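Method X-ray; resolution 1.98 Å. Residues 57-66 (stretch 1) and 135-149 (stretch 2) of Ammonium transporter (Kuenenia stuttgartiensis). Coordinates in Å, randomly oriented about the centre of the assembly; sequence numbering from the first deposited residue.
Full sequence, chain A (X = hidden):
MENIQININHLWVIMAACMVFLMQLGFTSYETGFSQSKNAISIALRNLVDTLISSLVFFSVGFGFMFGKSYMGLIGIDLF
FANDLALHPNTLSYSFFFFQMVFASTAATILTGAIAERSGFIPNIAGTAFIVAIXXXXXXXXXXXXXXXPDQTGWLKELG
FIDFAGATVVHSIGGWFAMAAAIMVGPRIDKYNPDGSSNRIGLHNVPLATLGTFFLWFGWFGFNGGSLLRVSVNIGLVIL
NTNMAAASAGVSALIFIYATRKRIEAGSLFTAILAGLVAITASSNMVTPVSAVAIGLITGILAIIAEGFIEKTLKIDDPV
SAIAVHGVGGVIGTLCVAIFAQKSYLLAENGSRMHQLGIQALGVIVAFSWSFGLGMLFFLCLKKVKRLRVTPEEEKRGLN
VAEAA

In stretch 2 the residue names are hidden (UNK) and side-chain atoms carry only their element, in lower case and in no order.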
ATOM      1  N   VAL A  57      14.729  -8.276  18.206  1.00 27.59           N
ATOM      2  CA  VAL A  57      14.491  -8.925  19.510  1.00 29.62           C
ATOM      3  C   VAL A  57      13.666 -10.179  19.292  1.00 28.50           C
ATOM      4  O   VAL A  57      13.886 -11.218  19.915  1.00 27.73           O
ATOM      5  CB  VAL A  57      13.833  -7.937  20.470  1.00 27.81           C
ATOM      6  CG1 VAL A  57      13.314  -8.649  21.745  1.00 29.60           C
ATOM      7  CG2 VAL A  57      14.788  -6.830  20.791  1.00 29.47           C
ATOM      8  N   PHE A  58      12.712 -10.125  18.365  1.00 26.96           N
ATOM      9  CA  PHE A  58      11.863 -11.263  18.150  1.00 25.84           C
ATOM     10  C   PHE A  58      12.638 -12.351  17.410  1.00 29.74           C
ATOM     11  O   PHE A  58      12.461 -13.540  17.725  1.00 27.42           O
ATOM     12  CB  PHE A  58      10.598 -10.935  17.357  1.00 26.30           C
ATOM     13  CG  PHE A  58       9.545 -12.024  17.402  1.00 26.33           C
ATOM     14  CD1 PHE A  58       8.841 -12.272  18.538  1.00 29.85           C
ATOM     15  CD2 PHE A  58       9.293 -12.792  16.328  1.00 29.08           C
ATOM     16  CE1 PHE A  58       7.879 -13.269  18.578  1.00 28.47           C
ATOM     17  CE2 PHE A  58       8.340 -13.799  16.351  1.00 29.87           C
ATOM     18  CZ  PHE A  58       7.605 -14.009  17.477  1.00 26.56           C
ATOM     19  N   PHE A  59      13.496 -11.956  16.457  1.00 27.74           N
ATOM     20  CA  PHE A  59      14.390 -12.912  15.816  1.00 27.42           C
ATOM     21  C   PHE A  59      15.274 -13.607  16.874  1.00 29.78           C
ATOM     22  O   PHE A  59      15.439 -14.838  16.844  1.00 33.21           O
ATOM     23  CB  PHE A  59      15.244 -12.244  14.773  1.00 28.10           C
ATOM     24  CG  PHE A  59      16.335 -13.117  14.195  1.00 31.35           C
ATOM     25  CD1 PHE A  59      16.070 -14.018  13.185  1.00 32.64           C
ATOM     26  CD2 PHE A  59      17.630 -12.989  14.625  1.00 34.28           C
ATOM     27  CE1 PHE A  59      17.077 -14.836  12.677  1.00 33.53           C
ATOM     28  CE2 PHE A  59      18.636 -13.794  14.122  1.00 33.85           C
ATOM     29  CZ  PHE A  59      18.358 -14.727  13.177  1.00 32.15           C
ATOM     30  N   SER A  60      15.806 -12.851  17.810  1.00 30.85           N
ATOM     31  CA  SER A  60      16.844 -13.414  18.695  1.00 31.40           C
ATOM     32  C   SER A  60      16.215 -14.310  19.767  1.00 31.32           C
ATOM     33  O   SER A  60      16.643 -15.470  19.966  1.00 32.05           O
ATOM     34  CB  SER A  60      17.608 -12.297  19.395  1.00 34.96           C
ATOM     35  OG  SER A  60      18.214 -11.490  18.423  1.00 35.39           O
ATOM     36  N   VAL A  61      15.275 -13.754  20.509  1.00 31.63           N
ATOM     37  CA  VAL A  61      14.659 -14.517  21.604  1.00 34.71           C
ATOM     38  C   VAL A  61      13.174 -14.719  21.579  1.00 31.10           C
ATOM     39  O   VAL A  61      12.657 -15.799  22.007  1.00 29.47           O
ATOM     40  CB  VAL A  61      15.087 -13.980  22.976  1.00 38.00           C
ATOM     41  CG1 VAL A  61      16.586 -13.870  23.027  1.00 49.53           C
ATOM     42  CG2 VAL A  61      14.498 -12.654  23.250  1.00 42.02           C
ATOM     43  N   GLY A  62      12.448 -13.734  21.065  1.00 32.29           N
ATOM     44  CA  GLY A  62      10.982 -13.813  21.178  1.00 30.68           C
ATOM     45  C   GLY A  62      10.358 -15.034  20.547  1.00 27.62           C
ATOM     46  O   GLY A  62       9.505 -15.700  21.133  1.00 29.09           O
ATOM     47  N   PHE A  63      10.738 -15.332  19.302  1.00 30.31           N
ATOM     48  CA  PHE A  63      10.153 -16.442  18.622  1.00 31.20           C
ATOM     49  C   PHE A  63      10.413 -17.739  19.436  1.00 32.13           C
ATOM     50  O   PHE A  63       9.537 -18.606  19.517  1.00 29.37           O
ATOM     51  CB  PHE A  63      10.681 -16.582  17.210  1.00 27.95           C
ATOM     52  CG  PHE A  63      10.022 -17.691  16.421  1.00 31.05           C
ATOM     53  CD1 PHE A  63       8.844 -17.452  15.691  1.00 31.19           C
ATOM     54  CD2 PHE A  63      10.554 -18.997  16.402  1.00 31.22           C
ATOM     55  CE1 PHE A  63       8.229 -18.450  14.984  1.00 31.09           C
ATOM     56  CE2 PHE A  63       9.909 -20.009  15.748  1.00 29.76           C
ATOM     57  CZ  PHE A  63       8.753 -19.754  15.001  1.00 33.03           C
ATOM     58  N   GLY A  64      11.612 -17.882  19.997  1.00 33.12           N
ATOM     59  CA  GLY A  64      11.926 -19.113  20.715  1.00 34.00           C
ATOM     60  C   GLY A  64      11.087 -19.270  21.974  1.00 32.12           C
ATOM     61  O   GLY A  64      10.463 -20.295  22.178  1.00 34.07           O
ATOM     62  N   PHE A  65      11.002 -18.208  22.750  1.00 30.25           N
ATOM     63  CA  PHE A  65      10.174 -18.215  23.946  1.00 31.06           C
ATOM     64  C   PHE A  65       8.733 -18.549  23.621  1.00 32.56           C
ATOM     65  O   PHE A  65       8.051 -19.222  24.408  1.00 31.47           O
ATOM     66  CB  PHE A  65      10.190 -16.881  24.659  1.00 29.70           C
ATOM     67  CG  PHE A  65      11.438 -16.586  25.444  1.00 32.63           C
ATOM     68  CD1 PHE A  65      12.354 -17.567  25.809  1.00 35.01           C
ATOM     69  CD2 PHE A  65      11.675 -15.295  25.881  1.00 34.18           C
ATOM     70  CE1 PHE A  65      13.502 -17.258  26.549  1.00 34.84           C
ATOM     71  CE2 PHE A  65      12.781 -14.989  26.679  1.00 41.85           C
ATOM     72  CZ  PHE A  65      13.729 -15.982  27.013  1.00 35.44           C
ATOM     73  N   MET A  66       8.247 -18.060  22.480  1.00 31.84           N
ATOM     74  CA  MET A  66       6.848 -18.171  22.127  1.00 30.28           C
ATOM     75  C   MET A  66       6.495 -19.554  21.525  1.00 31.63           C
ATOM     76  O   MET A  66       5.477 -20.152  21.845  1.00 28.77           O
ATOM     77  CB  MET A  66       6.497 -17.096  21.083  1.00 30.76           C
ATOM     78  CG  MET A  66       4.991 -17.030  20.775  1.00 29.84           C
ATOM     79  SD  MET A  66       4.605 -15.320  20.209  1.00 29.53           S
ATOM     80  CE  MET A  66       2.848 -15.492  19.764  1.00 28.63           C
ATOM     81  N   UNK A 135       7.104 -10.052  27.718  1.00 26.56           N
ATOM     82  CA  UNK A 135       5.630 -10.043  27.896  1.00 29.74           C
ATOM     83  C   UNK A 135       4.943 -10.763  26.755  1.00 30.40           C
ATOM     84  O   UNK A 135       4.186 -11.735  26.969  1.00 29.67           O
ATOM     85  c   UNK A 135       3.563  -8.588  28.126  1.00 28.65           C
ATOM     86  c   UNK A 135       5.699  -7.953  29.310  1.00 30.61           C
ATOM     87  c   UNK A 135       5.256  -6.531  29.502  1.00 31.39           C
ATOM     88  c   UNK A 135       5.073  -8.609  28.072  1.00 27.88           C
ATOM     89  N   UNK A 136       5.204 -10.292  25.517  1.00 29.78           N
ATOM     90  CA  UNK A 136       4.448 -10.842  24.358  1.00 26.18           C
ATOM     91  C   UNK A 136       4.723 -12.322  24.078  1.00 26.84           C
ATOM     92  O   UNK A 136       3.772 -13.129  23.934  1.00 26.18           O
ATOM     93  c   UNK A 136       4.101 -10.499  21.886  1.00 24.99           C
ATOM     94  o   UNK A 136       2.385 -12.243  18.474  1.00 26.69           O
ATOM     95  c   UNK A 136       2.967 -11.693  19.619  1.00 25.46           C
ATOM     96  c   UNK A 136       2.185 -10.986  20.542  1.00 26.75           C
ATOM     97  c   UNK A 136       4.887 -11.217  20.989  1.00 26.45           C
ATOM     98  c   UNK A 136       4.687  -9.943  23.101  1.00 26.12           C
ATOM     99  c   UNK A 136       4.335 -11.839  19.857  1.00 25.42           C
ATOM    100  c   UNK A 136       2.751 -10.405  21.655  1.00 25.16           C
ATOM    101  N   UNK A 137       5.989 -12.699  23.910  1.00 25.73           N
ATOM    102  CA  UNK A 137       6.185 -14.072  23.525  1.00 26.37           C
ATOM    103  C   UNK A 137       5.863 -15.140  24.650  1.00 27.96           C
ATOM    104  O   UNK A 137       5.481 -16.244  24.329  1.00 28.89           O
ATOM    105  c   UNK A 137       7.251 -11.984  24.159  1.00 28.44           C
ATOM    106  c   UNK A 137       8.311 -13.086  24.025  1.00 27.58           C
ATOM    107  c   UNK A 137       7.688 -14.141  23.173  1.00 27.27           C
ATOM    108  N   UNK A 138       5.983 -14.783  25.916  1.00 30.43           N
ATOM    109  CA  UNK A 138       5.629 -15.749  26.979  1.00 29.27           C
ATOM    110  C   UNK A 138       4.115 -15.958  27.064  1.00 29.51           C
ATOM    111  O   UNK A 138       3.649 -17.087  27.007  1.00 30.78           O
ATOM    112  c   UNK A 138       8.525 -14.782  29.365  1.00 32.40           C
ATOM    113  c   UNK A 138       6.230 -15.328  28.340  1.00 29.99           C
ATOM    114  c   UNK A 138       5.639 -16.187  29.466  1.00 32.63           C
ATOM    115  c   UNK A 138       7.738 -15.492  28.270  1.00 28.98           C
ATOM    116  N   UNK A 139       3.340 -14.878  27.102  1.00 29.47           N
ATOM    117  CA  UNK A 139       1.876 -15.030  26.896  1.00 28.50           C
ATOM    118  C   UNK A 139       1.526 -15.732  25.604  1.00 31.75           C
ATOM    119  O   UNK A 139       0.638 -16.572  25.567  1.00 28.34           O
ATOM    120  c   UNK A 139      -1.106 -14.132  28.216  1.00 31.45           C
ATOM    121  c   UNK A 139      -0.405 -13.917  27.032  1.00 29.74           C
ATOM    122  c   UNK A 139       1.082 -13.712  27.031  1.00 29.07           C
ATOM    123  c   UNK A 139      -2.513 -14.235  25.824  1.00 30.00           C
ATOM    124  c   UNK A 139      -3.196 -14.426  27.013  1.00 31.26           C
ATOM    125  c   UNK A 139      -2.505 -14.401  28.214  1.00 27.68           C
ATOM    126  c   UNK A 139      -1.124 -13.984  25.824  1.00 30.45           C
ATOM    127  N   UNK A 140       2.273 -15.457  24.554  1.00 29.30           N
ATOM    128  CA  UNK A 140       2.013 -16.100  23.295  1.00 30.53           C
ATOM    129  C   UNK A 140       2.209 -17.605  23.384  1.00 28.78           C
ATOM    130  O   UNK A 140       1.528 -18.355  22.708  1.00 26.23           O
ATOM    131  N   UNK A 141       3.215 -18.008  24.145  1.00 29.54           N
ATOM    132  CA  UNK A 141       3.450 -19.452  24.368  1.00 32.46           C
ATOM    133  C   UNK A 141       2.215 -20.065  25.069  1.00 28.42           C
ATOM    134  O   UNK A 141       1.691 -21.104  24.651  1.00 31.10           O
ATOM    135  n   UNK A 141       5.710 -21.771  24.257  1.00 32.63           N
ATOM    136  c   UNK A 141       5.920 -23.032  24.602  1.00 36.34           C
ATOM    137  c   UNK A 141       4.844 -22.053  26.254  1.00 35.27           C
ATOM    138  n   UNK A 141       5.410 -23.225  25.808  1.00 34.02           N
ATOM    139  c   UNK A 141       4.683 -19.684  25.199  1.00 35.67           C
ATOM    140  c   UNK A 141       5.061 -21.120  25.284  1.00 35.85           C
ATOM    141  N   UNK A 142       1.708 -19.360  26.066  1.00 30.34           N
ATOM    142  CA  UNK A 142       0.576 -19.885  26.843  1.00 30.10           C
ATOM    143  C   UNK A 142      -0.611 -20.146  25.961  1.00 32.82           C
ATOM    144  O   UNK A 142      -1.323 -21.151  26.157  1.00 32.07           O
ATOM    145  c   UNK A 142       0.473 -16.713  30.348  1.00 28.80           C
ATOM    146  c   UNK A 142       1.305 -18.715  28.940  1.00 27.01           C
ATOM    147  c   UNK A 142       1.352 -17.709  29.943  1.00 26.04           C
ATOM    148  c   UNK A 142       2.510 -19.392  29.018  1.00 29.12           C
ATOM    149  c   UNK A 142       2.587 -17.812  30.591  1.00 27.85           C
ATOM    150  c   UNK A 142       2.065 -16.010  31.953  1.00 30.79           C
ATOM    151  c   UNK A 142       0.212 -18.960  27.982  1.00 28.19           C
ATOM    152  c   UNK A 142       0.843 -15.903  31.350  1.00 30.11           C
ATOM    153  n   UNK A 142       3.298 -18.828  30.008  1.00 27.35           N
ATOM    154  c   UNK A 142       2.959 -16.951  31.602  1.00 29.35           C
ATOM    155  N   UNK A 143      -0.835 -19.214  25.011  1.00 29.95           N
ATOM    156  CA  UNK A 143      -2.066 -19.187  24.161  1.00 28.31           C
ATOM    157  C   UNK A 143      -1.904 -19.938  22.886  1.00 27.80           C
ATOM    158  O   UNK A 143      -2.805 -20.646  22.417  1.00 30.07           O
ATOM    159  c   UNK A 143      -2.462 -17.727  23.883  1.00 27.97           C
ATOM    160  N   UNK A 144      -0.684 -19.900  22.348  1.00 26.99           N
ATOM    161  CA  UNK A 144      -0.437 -20.413  21.021  1.00 29.13           C
ATOM    162  C   UNK A 144       0.779 -21.355  20.931  1.00 29.99           C
ATOM    163  O   UNK A 144       1.215 -21.640  19.845  1.00 31.31           O
ATOM    164  c   UNK A 144      -1.306 -18.323  19.710  1.00 28.84           C
ATOM    165  c   UNK A 144      -0.421 -15.193  17.794  1.00 29.09           C
ATOM    166  c   UNK A 144      -2.826 -15.436  18.173  1.00 30.90           C
ATOM    167  n   UNK A 144      -3.404 -17.480  19.446  1.00 28.58           N
ATOM    168  c   UNK A 144      -0.130 -19.204  20.086  1.00 30.62           C
ATOM    169  c   UNK A 144      -2.550 -16.602  18.837  1.00 28.70           C
ATOM    170  c   UNK A 144      -1.223 -17.089  19.009  1.00 29.45           C
ATOM    171  c   UNK A 144      -0.158 -16.359  18.482  1.00 29.16           C
ATOM    172  c   UNK A 144      -2.632 -18.536  19.951  1.00 31.20           C
ATOM    173  c   UNK A 144      -1.766 -14.715  17.675  1.00 31.44           C
ATOM    174  N   UNK A 145       1.378 -21.776  22.044  1.00 32.70           N
ATOM    175  CA  UNK A 145       2.570 -22.562  21.990  1.00 33.81           C
ATOM    176  C   UNK A 145       2.394 -23.970  21.417  1.00 37.73           C
ATOM    177  O   UNK A 145       3.362 -24.691  21.168  1.00 35.61           O
ATOM    178  N   UNK A 146       1.170 -24.331  21.091  1.00 37.62           N
ATOM    179  CA  UNK A 146       0.961 -25.576  20.348  1.00 39.29           C
ATOM    180  C   UNK A 146       1.216 -25.469  18.860  1.00 41.41           C
ATOM    181  O   UNK A 146       1.086 -26.446  18.170  1.00 39.32           O
ATOM    182  o   UNK A 146      -1.502 -23.912  20.137  1.00 35.81           O
ATOM    183  n   UNK A 146      -2.428 -25.627  19.288  1.00 40.09           N
ATOM    184  c   UNK A 146      -0.481 -26.061  20.528  1.00 39.18           C
ATOM    185  c   UNK A 146      -1.519 -25.095  19.937  1.00 38.82           C
ATOM    186  N   UNK A 147       1.463 -24.278  18.329  1.00 39.78           N
ATOM    187  CA  UNK A 147       1.173 -24.071  16.875  1.00 42.36           C
ATOM    188  C   UNK A 147       2.316 -24.527  15.967  1.00 41.58           C
ATOM    189  O   UNK A 147       2.099 -24.890  14.841  1.00 41.83           O
ATOM    190  c   UNK A 147       0.929 -22.576  16.607  1.00 40.97           C
ATOM    191  c   UNK A 147       0.311 -20.489  15.487  1.00 45.73           C
ATOM    192  c   UNK A 147       0.241 -22.024  15.365  1.00 43.33           C
ATOM    193  c   UNK A 147      -1.200 -22.482  15.298  1.00 50.78           C
ATOM    194  N   UNK A 148       3.549 -24.412  16.417  1.00 40.46           N
ATOM    195  CA  UNK A 148       4.678 -24.649  15.510  1.00 37.71           C
ATOM    196  C   UNK A 148       5.433 -25.959  15.846  1.00 41.76           C
ATOM    197  O   UNK A 148       5.696 -26.755  14.931  1.00 47.66           O
ATOM    198  c   UNK A 148       5.675 -23.469  15.577  1.00 34.03           C
ATOM    199  c   UNK A 148       7.473 -23.396  12.245  1.00 40.16           C
ATOM    200  c   UNK A 148       8.025 -23.906  14.906  1.00 36.85           C
ATOM    201  c   UNK A 148       6.457 -23.319  13.197  1.00 35.47           C
ATOM    202  c   UNK A 148       6.745 -23.539  14.551  1.00 33.74           C
ATOM    203  c   UNK A 148       8.768 -23.717  12.623  1.00 41.31           C
ATOM    204  c   UNK A 148       9.047 -23.984  13.954  1.00 42.49           C
ATOM    205  N   UNK A 149       5.825 -26.124  17.113  1.00 41.29           N
ATOM    206  CA  UNK A 149       6.734 -27.201  17.572  1.00 41.67           C
ATOM    207  C   UNK A 149       5.844 -28.423  17.789  1.00 48.85           C
ATOM    208  O   UNK A 149       4.689 -28.298  18.273  1.00 49.25           O
ATOM    209  c   UNK A 149       7.475 -26.827  18.863  1.00 44.39           C
ATOM    210  o   UNK A 149       8.598 -25.992  18.612  1.00 37.30           O
TER

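Position 135 carries four carbons, forked at the first, one arm two carbons long, and lies out of reach of stretch 1: Ile135. At 136 one carbon leads to a six-carbon ring bearing an oxygen, and the ring lies against the sulfur of Met66 and the ring of Phe58, which defines Tyr136. Its CE2 lies 3.5 Å from Met66 SD and 4.0 Å from Phe58 CE1, so the ring offers an apolar surface to both.

Position 137 has three carbons closing a ring onto its own backbone N and touching Gly62, Phe65 and Met66, the mark of Pro137. That nitrogen has no hydrogen to give, and the helix kinks here. The CA-to-CB bond points toward stretch 1, and the compact ring fits a narrow place: Pro137 CB is 3.1 Å from Gly62 O, 3.8 Å from Met66 CB and 4.0 Å from Phe65 CB.

Position 138 repeats the pattern of four carbons forked at the first, with its CB directed away: Ile138. At 139 a carbon bears a plain six-carbon ring, and the CA-to-CB bond points away from stretch 1: Phe139. Both are buried, as suits apolar side chains.

Position 140 has no side-chain atoms, its CA lies 3.7 Å from Met66 CE, and it is Gly140. A CB would come within 2.4 Å of that methyl, a clash.

At 141 one carbon carries a five-membered ring of three carbons and two nitrogens, one nitrogen facing the carbonyl oxygen of Met66: His141. Its ND1 donates a hydrogen bond to Met66 O at 2.9 Å, while NE2 is bonded elsewhere in the structure, so both ring nitrogens are satisfied.

Position 142 has one carbon, then fused five- and six-membered rings holding eight carbons and one nitrogen, and the CA-to-CB bond points away from stretch 1: Trp142. The single carbon at 143 gives Ala143, without contact. At 144 one carbon, then fused five- and six-membered rings holding eight carbons and one nitrogen, meet the methyl of Met66, giving Trp144, whose CE3 packs 3.4 Å from Met66 CE.

Position 145 is bare: Gly145. A CB here would clash with His141 O, at 2.5 Å. At 146 two carbons, the second bearing one oxygen and one nitrogen, indicate Asn146; at 147 four carbons forked at the second indicate Leu147. Neither touches stretch 1, and a type I turn runs from Trp144 to Leu147.

Position 148 has one carbon and a six-carbon ring whose face receives the edge of Phe63: Phe148. Phe63 CZ is 4.2 Å from Phe148 CD2. One carbon and one oxygen at 149 make Ser149, which is out of reach.

The contact centres on Met66, a knob among Tyr136, Pro137, Gly140 and Trp144. The helix axes cross at only 22° and approach to 7.7 Å, close enough for Met66 CA to lie 3.2 Å from Pro137 O in a CA-H...O contact. Apolar packing supplies most of the fit, and the His141 bond adds a directional tie.

Stretch 2 135-149: IYPIFGHWAWGNLFS
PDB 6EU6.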